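Side-chain contacts in 3-oxoacyl-(acyl-carrier protein) synthase II (Thermus thermophilus, PDB 1J3N), which probably catalyses the condensation of an acyl chain with malonyl-acyl-carrier protein, the carbon-adding step of fatty acid elongation: residues M109-A114 with I132-A137; S207-E212 with A216-T221; L83-L88 with R250-L255; L222-F227 with V307-E312; V346-T351 with L403-V408. One frame throughout, in Å; residues are numbered along the deposited sequence.

Contact 1 (M109-A114 with I132-A137); sequences METWEA and IPMMIA
A Met-aromatic contact between Trp-112 and Met-135 joins the start of helix 109-122 to the end of helix 131-135. Met-135 SD sits obliquely off the NE1 side of the Trp-112 indole, above its plane, 3.4 Å from NE1 and 4.1 Å from the five-membered ring centroid (50° off the normal), with CG over that face near the rim. A bend at chi2 (84°) carries SD past NE1, and the extended last bond puts CE 3.7 Å from Trp-112 CZ2. A water in the ring plane accepts a hydrogen bond from Trp-112 NE1 at 3.0 Å and donates to Met-135 O at 2.9 Å. This buried pair lies at the dimer interface, where Trp-112 stacks on Trp-112 of the second subunit. Replacing Trp-112 by alanine is likely to leave the sulfur without its ring, the water without its N-H donor and the partner indole without its mate. Thr-111 crosses both methionines at about a right angle, CG2 4.0 Å from Met-135 CB and OG1, hydrogen-bonded to Asp-69, 3.7 Å from Met-134 CE.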
# COMPACT_ATOMS: atom_id res chain seq x y z
N MET A 109 -15.33 1.26 0.90
CA MET A 109 -16.26 1.93 -0.01
C MET A 109 -17.65 2.19 0.60
O MET A 109 -18.18 3.29 0.47
CB MET A 109 -16.40 1.09 -1.28
CG MET A 109 -17.03 1.81 -2.46
SD MET A 109 -16.09 3.25 -3.02
CE MET A 109 -17.39 4.48 -3.02
N GLU A 110 -18.23 1.20 1.27
CA GLU A 110 -19.55 1.39 1.87
C GLU A 110 -19.49 2.44 2.97
O GLU A 110 -20.38 3.28 3.10
CB GLU A 110 -20.10 0.09 2.46
CG GLU A 110 -20.37 -1.02 1.45
CD GLU A 110 -21.19 -2.16 2.04
OE1 GLU A 110 -21.07 -2.45 3.26
OE2 GLU A 110 -21.97 -2.78 1.29
N THR A 111 -18.42 2.40 3.76
CA THR A 111 -18.23 3.35 4.85
C THR A 111 -18.09 4.76 4.31
O THR A 111 -18.61 5.72 4.89
CB THR A 111 -16.97 2.99 5.69
OG1 THR A 111 -17.19 1.73 6.35
CG2 THR A 111 -16.69 4.06 6.74
N TRP A 112 -17.40 4.89 3.18
CA TRP A 112 -17.22 6.20 2.57
C TRP A 112 -18.57 6.81 2.19
O TRP A 112 -18.80 8.00 2.39
CB TRP A 112 -16.34 6.09 1.31
CG TRP A 112 -14.88 6.34 1.56
CD1 TRP A 112 -13.86 5.43 1.50
CD2 TRP A 112 -14.26 7.61 1.83
NE1 TRP A 112 -12.65 6.05 1.71
CE2 TRP A 112 -12.87 7.39 1.92
CE3 TRP A 112 -14.75 8.91 2.01
CZ2 TRP A 112 -11.95 8.43 2.17
CZ3 TRP A 112 -13.85 9.94 2.27
CH2 TRP A 112 -12.46 9.69 2.34
N GLU A 113 -19.48 5.99 1.65
CA GLU A 113 -20.80 6.49 1.26
C GLU A 113 -21.65 6.82 2.47
O GLU A 113 -22.33 7.85 2.49
CB GLU A 113 -21.53 5.46 0.40
CG GLU A 113 -20.85 5.17 -0.94
CD GLU A 113 -21.72 4.35 -1.87
OE1 GLU A 113 -21.25 3.99 -2.97
OE2 GLU A 113 -22.88 4.06 -1.50
N ALA A 114 -21.61 5.96 3.48
CA ALA A 114 -22.40 6.16 4.69
C ALA A 114 -21.98 7.41 5.46
O ALA A 114 -22.81 8.25 5.80
CB ALA A 114 -22.29 4.93 5.59
N ILE A 132 -12.55 6.68 10.25
CA ILE A 132 -11.17 6.43 9.84
C ILE A 132 -10.76 4.96 9.99
O ILE A 132 -10.30 4.34 9.02
CB ILE A 132 -10.17 7.33 10.64
CG1 ILE A 132 -10.44 8.80 10.34
CG2 ILE A 132 -8.73 6.97 10.28
CD1 ILE A 132 -10.41 9.13 8.86
N PRO A 133 -10.92 4.38 11.19
CA PRO A 133 -10.56 2.98 11.43
C PRO A 133 -11.29 1.97 10.54
O PRO A 133 -10.78 0.89 10.26
CB PRO A 133 -10.92 2.77 12.91
CG PRO A 133 -10.77 4.13 13.49
CD PRO A 133 -11.37 5.02 12.44
N MET A 134 -12.50 2.31 10.11
CA MET A 134 -13.27 1.40 9.27
C MET A 134 -12.96 1.53 7.78
O MET A 134 -13.06 0.56 7.04
CB MET A 134 -14.78 1.60 9.49
CG MET A 134 -15.31 1.15 10.84
SD MET A 134 -17.11 1.43 10.98
CE MET A 134 -17.73 0.28 9.73
N MET A 135 -12.58 2.73 7.34
CA MET A 135 -12.33 2.93 5.92
C MET A 135 -10.90 2.80 5.37
O MET A 135 -10.74 2.41 4.21
CB MET A 135 -12.92 4.28 5.48
CG MET A 135 -12.08 5.50 5.80
SD MET A 135 -10.81 5.82 4.54
CE MET A 135 -10.08 7.36 5.20
N ILE A 136 -9.88 3.11 6.16
CA ILE A 136 -8.51 3.05 5.65
C ILE A 136 -8.01 1.65 5.28
O ILE A 136 -8.28 0.66 5.96
CB ILE A 136 -7.51 3.76 6.60
CG1 ILE A 136 -7.51 3.12 7.98
CG2 ILE A 136 -7.89 5.23 6.73
CD1 ILE A 136 -6.51 3.77 8.93
N ALA A 137 -7.26 1.59 4.18
CA ALA A 137 -6.73 0.35 3.62
C ALA A 137 -5.96 -0.61 4.52
O ALA A 137 -6.09 -1.82 4.37
CB ALA A 137 -5.86 0.67 2.38
O HOH W 1 -10.52 4.00 1.77

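Contact 2 (S207-E212 with A216-T221); sequences STRNEE and ASRPFT
Arg-209 lays the end of its side chain across the bend of Arg-218, its NH1 only 3.3 Å from Arg-218 CD. The two chains cross at about a right angle, yet their guanidinium planes are just 16° apart. Two positive groups thus come close, with Arg-209 NH1 3.7 Å from Arg-218 NE, but each has company elsewhere: Arg-218 NH2 forms a salt bridge with Asp-368 and its NH1 bonds to Lys-215 O, while Arg-209 NH2 lies beside Ser-223 O. With chi1 at 55°, Arg-218 CG sits between the backbone N and the carbonyl carbon; a bend at chi3 then swings the guanidinium round, with CD at the elbow where Arg-209 NH1 touches. Both segments are irregular chain between helix 194-202 and strand 232-240, joined through a short helix. Arg-209 is the centre of an inverse gamma turn and also opens a type I beta turn ending at Glu-212; Arg-218 opens a type II turn that Thr-221 closes, its OG1 donating to Arg-218 O at 2.6 Å. At the other end of the contact Ala-216 packs against the root of the Arg-209 side chain, its CB 3.9 Å from Arg-209 CB and 3.5 Å from Ser-207 OG. That hydroxyl is hydrogen-bonded to Asp-225 and takes a weak bond from Arg-209 N.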
# COMPACT_ATOMS: atom_id res chain seq x y z
N SER A 207 -18.76 -3.63 -18.66
CA SER A 207 -19.60 -4.25 -19.67
C SER A 207 -21.04 -3.81 -19.43
O SER A 207 -21.47 -3.70 -18.28
CB SER A 207 -19.50 -5.78 -19.58
OG SER A 207 -20.52 -6.41 -20.33
N THR A 208 -21.78 -3.55 -20.50
CA THR A 208 -23.18 -3.13 -20.37
C THR A 208 -24.15 -4.22 -20.80
O THR A 208 -25.30 -3.93 -21.14
CB THR A 208 -23.47 -1.87 -21.21
OG1 THR A 208 -23.10 -2.10 -22.57
CG2 THR A 208 -22.70 -0.67 -20.65
N ARG A 209 -23.70 -5.48 -20.77
CA ARG A 209 -24.56 -6.59 -21.18
C ARG A 209 -25.50 -7.04 -20.07
O ARG A 209 -25.51 -8.21 -19.66
CB ARG A 209 -23.69 -7.76 -21.64
CG ARG A 209 -24.42 -8.79 -22.46
CD ARG A 209 -23.44 -9.63 -23.27
NE ARG A 209 -22.51 -8.77 -24.00
CZ ARG A 209 -21.70 -9.20 -24.97
NH1 ARG A 209 -21.71 -10.47 -25.34
NH2 ARG A 209 -20.87 -8.34 -25.57
N ASN A 210 -26.33 -6.12 -19.59
CA ASN A 210 -27.26 -6.44 -18.51
C ASN A 210 -28.19 -7.60 -18.83
O ASN A 210 -28.60 -8.34 -17.93
CB ASN A 210 -28.06 -5.19 -18.14
CG ASN A 210 -27.16 -4.05 -17.69
OD1 ASN A 210 -26.35 -4.22 -16.79
ND2 ASN A 210 -27.31 -2.89 -18.32
N GLU A 211 -28.51 -7.79 -20.11
CA GLU A 211 -29.41 -8.85 -20.56
C GLU A 211 -28.88 -10.27 -20.33
O GLU A 211 -29.66 -11.20 -20.12
CB GLU A 211 -29.76 -8.68 -22.04
CG GLU A 211 -28.57 -8.71 -22.99
CD GLU A 211 -27.92 -7.34 -23.18
OE1 GLU A 211 -28.01 -6.49 -22.27
OE2 GLU A 211 -27.31 -7.13 -24.25
N GLU A 212 -27.56 -10.45 -20.37
CA GLU A 212 -26.96 -11.77 -20.15
C GLU A 212 -25.79 -11.65 -19.18
O GLU A 212 -24.62 -11.66 -19.58
CB GLU A 212 -26.48 -12.36 -21.48
CG GLU A 212 -27.52 -12.35 -22.57
CD GLU A 212 -27.00 -12.90 -23.88
OE1 GLU A 212 -25.90 -12.47 -24.31
OE2 GLU A 212 -27.69 -13.74 -24.49
N ALA A 216 -21.60 -11.66 -19.86
CA ALA A 216 -20.99 -10.34 -19.96
C ALA A 216 -19.46 -10.38 -19.97
O ALA A 216 -18.82 -9.85 -20.87
CB ALA A 216 -21.50 -9.43 -18.83
N SER A 217 -18.86 -11.01 -18.96
CA SER A 217 -17.40 -11.13 -18.89
C SER A 217 -16.96 -12.22 -19.86
O SER A 217 -17.07 -13.41 -19.57
CB SER A 217 -16.95 -11.48 -17.48
OG SER A 217 -15.54 -11.62 -17.44
N ARG A 218 -16.43 -11.81 -21.01
CA ARG A 218 -16.01 -12.74 -22.05
C ARG A 218 -14.67 -12.33 -22.65
O ARG A 218 -14.59 -11.88 -23.80
CB ARG A 218 -17.10 -12.77 -23.14
CG ARG A 218 -17.41 -11.38 -23.71
CD ARG A 218 -18.65 -11.40 -24.62
NE ARG A 218 -18.67 -12.56 -25.50
CZ ARG A 218 -19.34 -13.68 -25.23
NH1 ARG A 218 -20.04 -13.79 -24.11
NH2 ARG A 218 -19.29 -14.69 -26.08
N PRO A 219 -13.58 -12.50 -21.89
CA PRO A 219 -12.23 -12.13 -22.36
C PRO A 219 -11.76 -12.87 -23.59
O PRO A 219 -12.01 -14.07 -23.76
CB PRO A 219 -11.36 -12.40 -21.13
CG PRO A 219 -12.07 -13.55 -20.47
CD PRO A 219 -13.52 -13.15 -20.57
N PHE A 220 -11.06 -12.13 -24.45
CA PHE A 220 -10.51 -12.65 -25.69
C PHE A 220 -11.54 -12.90 -26.78
O PHE A 220 -11.20 -13.37 -27.87
CB PHE A 220 -9.70 -13.92 -25.42
CG PHE A 220 -8.71 -13.77 -24.29
CD1 PHE A 220 -7.74 -12.76 -24.32
CD2 PHE A 220 -8.76 -14.60 -23.18
CE1 PHE A 220 -6.86 -12.58 -23.26
CE2 PHE A 220 -7.88 -14.43 -22.11
CZ PHE A 220 -6.93 -13.41 -22.15
N THR A 221 -12.81 -12.60 -26.52
CA THR A 221 -13.84 -12.79 -27.54
C THR A 221 -13.97 -11.51 -28.35
O THR A 221 -13.60 -10.43 -27.90
CB THR A 221 -15.22 -13.12 -26.94
OG1 THR A 221 -15.67 -12.01 -26.15
CG2 THR A 221 -15.17 -14.38 -26.11

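Contact 3 (L83-L88 with R250-L255); sequences LEDAGL and RIYAEL
Tyr-252 OH donates to Asp-85 OD2 at 2.6 Å, meeting its syn lone pair, the side facing the other oxygen. Carboxylate and phenol ring are only 9° from coplanar, and the two side chains come from opposite directions. Arg-250 reaches the same residue at its backbone: NH2 bonds to Asp-85 O at 3.1 Å, in the plane of both carbonyl and guanidinium, while NH1 adds a weak bond to that oxygen. The same NH2 makes a salt bridge of 3.5 Å to Asp-85 OD1. Bends at chi2 and chi3 fold Arg-250 back, with its guanidinium over the phenol of Tyr-252. In the next shell, Leu-9 N bonds to Asp-85 OD2 and Gln-19 to OD1, and Tyr-356 sets its ring edge-to-face with Tyr-252. Helix 70-86 ends here in a Schellman motif at Gly-87, and the Asp-85 bonds tie that last turn to the chain entering strand 253-262 of the large sheet. With several donors and an arginine around it, the Asp-85 carboxylate is likely to stay ionised.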
# COMPACT_ATOMS: atom_id res chain seq x y z
N LEU A 83 -6.05 -20.09 7.32
CA LEU A 83 -5.42 -20.76 8.45
C LEU A 83 -6.00 -22.15 8.63
O LEU A 83 -5.26 -23.10 8.90
CB LEU A 83 -5.63 -19.94 9.72
CG LEU A 83 -4.82 -18.66 9.85
CD1 LEU A 83 -5.24 -17.93 11.12
CD2 LEU A 83 -3.33 -19.00 9.89
N GLU A 84 -7.31 -22.28 8.46
CA GLU A 84 -7.97 -23.57 8.61
C GLU A 84 -7.48 -24.55 7.56
O GLU A 84 -7.19 -25.71 7.86
CB GLU A 84 -9.50 -23.39 8.52
CG GLU A 84 -10.18 -23.21 9.88
CD GLU A 84 -11.57 -22.61 9.81
OE1 GLU A 84 -12.29 -22.87 8.82
OE2 GLU A 84 -11.95 -21.88 10.75
N ASP A 85 -7.38 -24.07 6.32
CA ASP A 85 -6.92 -24.88 5.19
C ASP A 85 -5.46 -25.29 5.35
O ASP A 85 -5.03 -26.29 4.79
CB ASP A 85 -7.10 -24.10 3.88
CG ASP A 85 -6.74 -24.93 2.65
OD1 ASP A 85 -7.44 -25.93 2.37
OD2 ASP A 85 -5.74 -24.58 1.97
N ALA A 86 -4.70 -24.50 6.10
CA ALA A 86 -3.27 -24.77 6.31
C ALA A 86 -3.04 -25.69 7.51
O ALA A 86 -1.93 -26.17 7.72
CB ALA A 86 -2.51 -23.46 6.49
N GLY A 87 -4.09 -25.92 8.29
CA GLY A 87 -3.98 -26.78 9.45
C GLY A 87 -3.20 -26.14 10.58
O GLY A 87 -2.49 -26.82 11.33
N LEU A 88 -3.33 -24.83 10.71
CA LEU A 88 -2.62 -24.09 11.75
C LEU A 88 -3.53 -23.56 12.85
O LEU A 88 -4.76 -23.56 12.72
CB LEU A 88 -1.88 -22.90 11.15
CG LEU A 88 -0.68 -23.12 10.22
CD1 LEU A 88 -0.42 -21.84 9.44
CD2 LEU A 88 0.53 -23.53 11.02
N ARG A 250 0.92 -29.65 4.20
CA ARG A 250 0.57 -30.04 2.85
C ARG A 250 0.98 -28.82 2.03
O ARG A 250 0.55 -27.71 2.31
CB ARG A 250 -0.94 -30.27 2.73
CG ARG A 250 -1.40 -30.66 1.32
CD ARG A 250 -2.06 -29.51 0.57
NE ARG A 250 -3.40 -29.25 1.08
CZ ARG A 250 -3.68 -28.48 2.13
NH1 ARG A 250 -2.71 -27.87 2.80
NH2 ARG A 250 -4.94 -28.34 2.53
N ILE A 251 1.85 -29.04 1.05
CA ILE A 251 2.32 -27.94 0.22
C ILE A 251 1.63 -27.97 -1.15
O ILE A 251 1.67 -28.98 -1.86
CB ILE A 251 3.85 -28.03 0.06
CG1 ILE A 251 4.51 -27.82 1.42
CG2 ILE A 251 4.35 -27.01 -0.95
CD1 ILE A 251 5.99 -28.10 1.43
N TYR A 252 0.99 -26.86 -1.49
CA TYR A 252 0.27 -26.75 -2.75
C TYR A 252 1.20 -26.48 -3.92
O TYR A 252 0.99 -26.97 -5.03
CB TYR A 252 -0.76 -25.64 -2.67
CG TYR A 252 -1.95 -25.96 -1.80
CD1 TYR A 252 -2.88 -26.93 -2.20
CD2 TYR A 252 -2.18 -25.27 -0.62
CE1 TYR A 252 -4.02 -27.18 -1.45
CE2 TYR A 252 -3.32 -25.51 0.14
CZ TYR A 252 -4.23 -26.46 -0.28
OH TYR A 252 -5.38 -26.67 0.45
N ALA A 253 2.23 -25.67 -3.66
CA ALA A 253 3.20 -25.30 -4.67
C ALA A 253 4.25 -24.38 -4.06
O ALA A 253 4.18 -24.03 -2.88
CB ALA A 253 2.52 -24.59 -5.83
N GLU A 254 5.21 -23.97 -4.87
CA GLU A 254 6.24 -23.07 -4.39
C GLU A 254 6.13 -21.74 -5.14
O GLU A 254 5.93 -21.72 -6.35
CB GLU A 254 7.62 -23.66 -4.63
CG GLU A 254 8.71 -22.98 -3.81
CD GLU A 254 10.11 -23.25 -4.32
OE1 GLU A 254 10.32 -24.30 -4.98
OE2 GLU A 254 11.01 -22.42 -4.06
N LEU A 255 6.23 -20.63 -4.41
CA LEU A 255 6.21 -19.31 -5.03
C LEU A 255 7.68 -19.03 -5.35
O LEU A 255 8.46 -18.70 -4.46
CB LEU A 255 5.67 -18.25 -4.06
CG LEU A 255 5.71 -16.78 -4.52
CD1 LEU A 255 5.10 -16.65 -5.89
CD2 LEU A 255 4.95 -15.92 -3.51

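Contact 4 (L222-F227 with V307-E312); sequences LSRDGF and VGDRAE
Arg-224 NH1 is gripped by two oxygens, Thr-221 O and Asp-370 OD2, and NH2 bonds to Pro-306 O, while the arm that carries them lies against Asp-309 on helix 306-324. The contact ties the loop before strand 232-240, in the N-terminal part of this thiolase-clan chain, to the first turns of a helix in its C-terminal part. The two side chains run antiparallel past one another, guanidinium and carboxylate planes 10° apart. Arg-224 NE comes 3.4 Å from Asp-309 CB, and CD lies at 3.4 Å from Asp-309 OD2. The charges meet only loosely: NE to OD2 is a long salt bridge of 3.9 Å, the oxygen lying well out of the guanidinium plane with no N-H aimed at it. Asp-309 has its real hydrogen bonds from Phe-220 N to OD2 and from Ser-304 N to OD1. A methionine in place of Arg-224 would probably leave Asp-370 without its charge partner and the carbonyls of Thr-221 and Pro-306 without their donors. With CG between its backbone N and carbonyl carbon (chi1 59°), the arginine runs extended from CG to NE, and its tip passes Arg-310, with NH2 4.1 Å from Arg-310 CB.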
# COMPACT_ATOMS: atom_id res chain seq x y z
N LEU A 222 -14.50 -11.65 -29.56
CA LEU A 222 -14.68 -10.51 -30.45
C LEU A 222 -15.71 -9.51 -29.92
O LEU A 222 -15.66 -8.33 -30.26
CB LEU A 222 -15.11 -11.00 -31.83
CG LEU A 222 -14.06 -11.75 -32.66
CD1 LEU A 222 -14.74 -12.62 -33.71
CD2 LEU A 222 -13.12 -10.73 -33.31
N SER A 223 -16.63 -9.99 -29.09
CA SER A 223 -17.68 -9.13 -28.54
C SER A 223 -17.42 -8.59 -27.13
O SER A 223 -18.33 -8.05 -26.49
CB SER A 223 -19.02 -9.88 -28.55
OG SER A 223 -18.91 -11.13 -27.89
N ARG A 224 -16.18 -8.72 -26.65
CA ARG A 224 -15.82 -8.24 -25.31
C ARG A 224 -16.01 -6.72 -25.21
O ARG A 224 -15.51 -5.97 -26.05
CB ARG A 224 -14.37 -8.63 -24.99
CG ARG A 224 -13.31 -8.10 -25.96
CD ARG A 224 -11.94 -8.69 -25.62
NE ARG A 224 -10.81 -8.04 -26.28
CZ ARG A 224 -10.32 -8.39 -27.47
NH1 ARG A 224 -10.85 -9.39 -28.15
NH2 ARG A 224 -9.27 -7.74 -27.96
N ASP A 225 -16.71 -6.26 -24.17
CA ASP A 225 -17.00 -4.83 -24.02
C ASP A 225 -16.79 -4.23 -22.63
O ASP A 225 -17.59 -3.39 -22.20
CB ASP A 225 -18.44 -4.56 -24.45
CG ASP A 225 -19.46 -5.03 -23.41
OD1 ASP A 225 -19.39 -6.21 -22.99
OD2 ASP A 225 -20.33 -4.22 -23.01
N GLY A 226 -15.73 -4.62 -21.92
CA GLY A 226 -15.50 -4.08 -20.60
C GLY A 226 -15.64 -5.16 -19.54
O GLY A 226 -16.25 -6.20 -19.80
N PHE A 227 -15.10 -4.92 -18.35
CA PHE A 227 -15.19 -5.94 -17.31
C PHE A 227 -16.41 -5.87 -16.41
O PHE A 227 -17.24 -4.95 -16.52
CB PHE A 227 -13.88 -5.96 -16.48
CG PHE A 227 -13.68 -4.77 -15.59
CD1 PHE A 227 -14.32 -4.68 -14.36
CD2 PHE A 227 -12.79 -3.76 -15.95
CE1 PHE A 227 -14.09 -3.61 -13.51
CE2 PHE A 227 -12.56 -2.69 -15.11
CZ PHE A 227 -13.21 -2.61 -13.89
N VAL A 307 -8.63 -3.18 -25.74
CA VAL A 307 -7.21 -2.84 -25.66
C VAL A 307 -6.40 -3.69 -24.69
O VAL A 307 -5.30 -4.16 -25.01
CB VAL A 307 -7.02 -1.35 -25.27
CG1 VAL A 307 -5.53 -1.01 -25.22
CG2 VAL A 307 -7.72 -0.46 -26.28
N GLY A 308 -6.94 -3.90 -23.49
CA GLY A 308 -6.25 -4.69 -22.49
C GLY A 308 -6.03 -6.15 -22.87
O GLY A 308 -4.91 -6.64 -22.83
N ASP A 309 -7.10 -6.86 -23.22
CA ASP A 309 -6.98 -8.27 -23.60
C ASP A 309 -5.96 -8.48 -24.72
O ASP A 309 -5.26 -9.49 -24.74
CB ASP A 309 -8.35 -8.81 -24.02
CG ASP A 309 -9.25 -9.14 -22.83
OD1 ASP A 309 -9.07 -8.53 -21.75
OD2 ASP A 309 -10.14 -10.01 -22.99
N ARG A 310 -5.84 -7.51 -25.62
CA ARG A 310 -4.89 -7.60 -26.73
C ARG A 310 -3.46 -7.26 -26.30
O ARG A 310 -2.49 -7.90 -26.74
CB ARG A 310 -5.31 -6.65 -27.86
CG ARG A 310 -4.32 -6.57 -29.02
CD ARG A 310 -4.92 -5.77 -30.17
NE ARG A 310 -4.02 -5.69 -31.32
CZ ARG A 310 -3.19 -4.68 -31.54
NH1 ARG A 310 -3.16 -3.65 -30.70
NH2 ARG A 310 -2.40 -4.69 -32.61
N ALA A 311 -3.32 -6.25 -25.45
CA ALA A 311 -2.00 -5.85 -24.96
C ALA A 311 -1.33 -7.01 -24.26
O ALA A 311 -0.11 -7.19 -24.35
CB ALA A 311 -2.14 -4.66 -24.02
N GLU A 312 -2.12 -7.79 -23.53
CA GLU A 312 -1.61 -8.95 -22.81
C GLU A 312 -1.12 -10.02 -23.78
O GLU A 312 0.01 -10.49 -23.67
CB GLU A 312 -2.70 -9.52 -21.87
CG GLU A 312 -2.28 -10.78 -21.12
CD GLU A 312 -3.01 -10.97 -19.78
OE1 GLU A 312 -4.20 -10.60 -19.68
OE2 GLU A 312 -2.39 -11.51 -18.84

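Contact 5 (V346-T351 with L403-V408); sequences VEAIAT and LAFKRV
Phe-405 turns its CG anti to the carbonyl carbon (chi1 -72°) and Thr-351 has OG1 beside its backbone N (chi1 -57°), leaving CG2 anti to that nitrogen, which brings methyl and ring together at 3.7 Å, CG2 to Phe-405 CD2. Here helix 343-357 packs on strand 399-406 of the large mixed sheet, the short axes 10.1 Å apart and 25° from parallel. On its other sides the helix meets strand 4-13 and helix 19-28, consistent with one of the buried central helices of the thiolase fold. Ala-348, one turn before Thr-351, places its CB 4.1 Å from Phe-405 CZ, meeting the far end of the ring obliquely. Leu-403, two residues back on the strand, brings CD1 to 4.5 Å from the same Ala-348 CB. Beyond the ring, Leu-255 and Val-6 of neighbouring strands cover Phe-405. The Thr-351 hydroxyl turns back to its own helix: OG1 donates to Glu-347 O at 2.7 Å, reaching it from the face opposite Thr-351 N.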
# COMPACT_ATOMS: atom_id res chain seq x y z
N VAL A 346 -7.02 -13.98 -5.39
CA VAL A 346 -7.89 -15.10 -5.74
C VAL A 346 -7.42 -15.84 -6.99
O VAL A 346 -7.60 -17.06 -7.11
CB VAL A 346 -9.36 -14.62 -5.93
CG1 VAL A 346 -10.22 -15.74 -6.49
CG2 VAL A 346 -9.92 -14.17 -4.57
N GLU A 347 -6.81 -15.11 -7.92
CA GLU A 347 -6.30 -15.70 -9.16
C GLU A 347 -5.02 -16.47 -8.87
O GLU A 347 -4.69 -17.42 -9.59
CB GLU A 347 -6.03 -14.60 -10.20
CG GLU A 347 -7.26 -14.24 -11.01
CD GLU A 347 -7.23 -12.81 -11.52
OE1 GLU A 347 -6.15 -12.35 -11.95
OE2 GLU A 347 -8.29 -12.16 -11.51
N ALA A 348 -4.31 -16.06 -7.83
CA ALA A 348 -3.09 -16.76 -7.45
C ALA A 348 -3.55 -18.10 -6.86
O ALA A 348 -2.88 -19.12 -7.00
CB ALA A 348 -2.30 -15.95 -6.40
N ILE A 349 -4.69 -18.08 -6.17
CA ILE A 349 -5.23 -19.29 -5.59
C ILE A 349 -5.59 -20.28 -6.71
O ILE A 349 -5.23 -21.46 -6.65
CB ILE A 349 -6.47 -18.98 -4.72
CG1 ILE A 349 -6.02 -18.17 -3.48
CG2 ILE A 349 -7.15 -20.29 -4.30
CD1 ILE A 349 -7.10 -17.88 -2.47
N ALA A 350 -6.27 -19.78 -7.73
CA ALA A 350 -6.67 -20.60 -8.87
C ALA A 350 -5.42 -21.16 -9.56
O ALA A 350 -5.39 -22.32 -9.97
CB ALA A 350 -7.50 -19.77 -9.86
N THR A 351 -4.39 -20.32 -9.68
CA THR A 351 -3.15 -20.73 -10.34
C THR A 351 -2.42 -21.81 -9.54
O THR A 351 -1.86 -22.74 -10.10
CB THR A 351 -2.21 -19.52 -10.54
OG1 THR A 351 -2.90 -18.51 -11.30
CG2 THR A 351 -0.96 -19.94 -11.30
N LEU A 403 3.43 -13.14 -10.84
CA LEU A 403 3.92 -14.16 -9.93
C LEU A 403 4.19 -15.42 -10.72
O LEU A 403 3.46 -15.75 -11.66
CB LEU A 403 2.89 -14.45 -8.82
CG LEU A 403 2.62 -13.35 -7.78
CD1 LEU A 403 1.61 -13.85 -6.77
CD2 LEU A 403 3.90 -12.95 -7.08
N ALA A 404 5.25 -16.13 -10.33
CA ALA A 404 5.64 -17.37 -10.97
C ALA A 404 5.55 -18.48 -9.93
O ALA A 404 6.19 -18.42 -8.88
CB ALA A 404 7.06 -17.27 -11.52
N PHE A 405 4.77 -19.51 -10.25
CA PHE A 405 4.59 -20.64 -9.35
C PHE A 405 5.22 -21.90 -9.91
O PHE A 405 5.21 -22.14 -11.12
CB PHE A 405 3.10 -20.86 -9.10
CG PHE A 405 2.47 -19.81 -8.23
CD1 PHE A 405 2.76 -19.75 -6.86
CD2 PHE A 405 1.59 -18.87 -8.77
CE1 PHE A 405 2.17 -18.78 -6.05
CE2 PHE A 405 0.99 -17.90 -7.96
CZ PHE A 405 1.29 -17.86 -6.60
N LYS A 406 5.78 -22.72 -9.02
CA LYS A 406 6.41 -23.97 -9.42
C LYS A 406 5.72 -25.17 -8.79
O LYS A 406 5.44 -25.16 -7.59
CB LYS A 406 7.89 -23.97 -9.02
CG LYS A 406 8.58 -25.30 -9.23
CD LYS A 406 10.01 -25.29 -8.72
CE LYS A 406 10.65 -26.67 -8.90
NZ LYS A 406 12.05 -26.69 -8.41
N ARG A 407 5.42 -26.18 -9.60
CA ARG A 407 4.77 -27.39 -9.10
C ARG A 407 5.75 -28.17 -8.24
O ARG A 407 6.86 -28.49 -8.66
CB ARG A 407 4.31 -28.27 -10.27
CG ARG A 407 3.66 -29.58 -9.85
CD ARG A 407 3.27 -30.45 -11.04
NE ARG A 407 4.41 -30.84 -11.86
CZ ARG A 407 5.48 -31.49 -11.40
NH1 ARG A 407 5.55 -31.85 -10.12
NH2 ARG A 407 6.47 -31.81 -12.22
N VAL A 408 5.32 -28.48 -7.01
CA VAL A 408 6.15 -29.23 -6.08
C VAL A 408 5.81 -30.71 -6.19
O VAL A 408 4.81 -31.03 -6.87
CB VAL A 408 5.91 -28.73 -4.63
CG1 VAL A 408 6.59 -29.64 -3.63
CG2 VAL A 408 6.45 -27.32 -4.48
OXT VAL A 408 6.54 -31.54 -5.61

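Overall arrangement
Contact 5 lies deepest, its centre about 11 Å from the chain's centre, and is purely apolar across its segments; the centres of the other four sit about 18 to 21 Å out and use sulfur, water or charge. Contacts 1, 2 and 4 are nonetheless largely buried, contact 3 only partly. Contacts 3 and 5 both reach the large sheet through its neighbouring strands 253-262 and 399-406 and touch directly, Glu-254 O to Lys-406 N. Contacts 2 and 4 form a second cluster, where charged and polar groups join irregular chain to itself and to helix 306-324. Contact 1 stands apart, with centres 30 Å or more from the rest, and of the five it alone touches the second subunit.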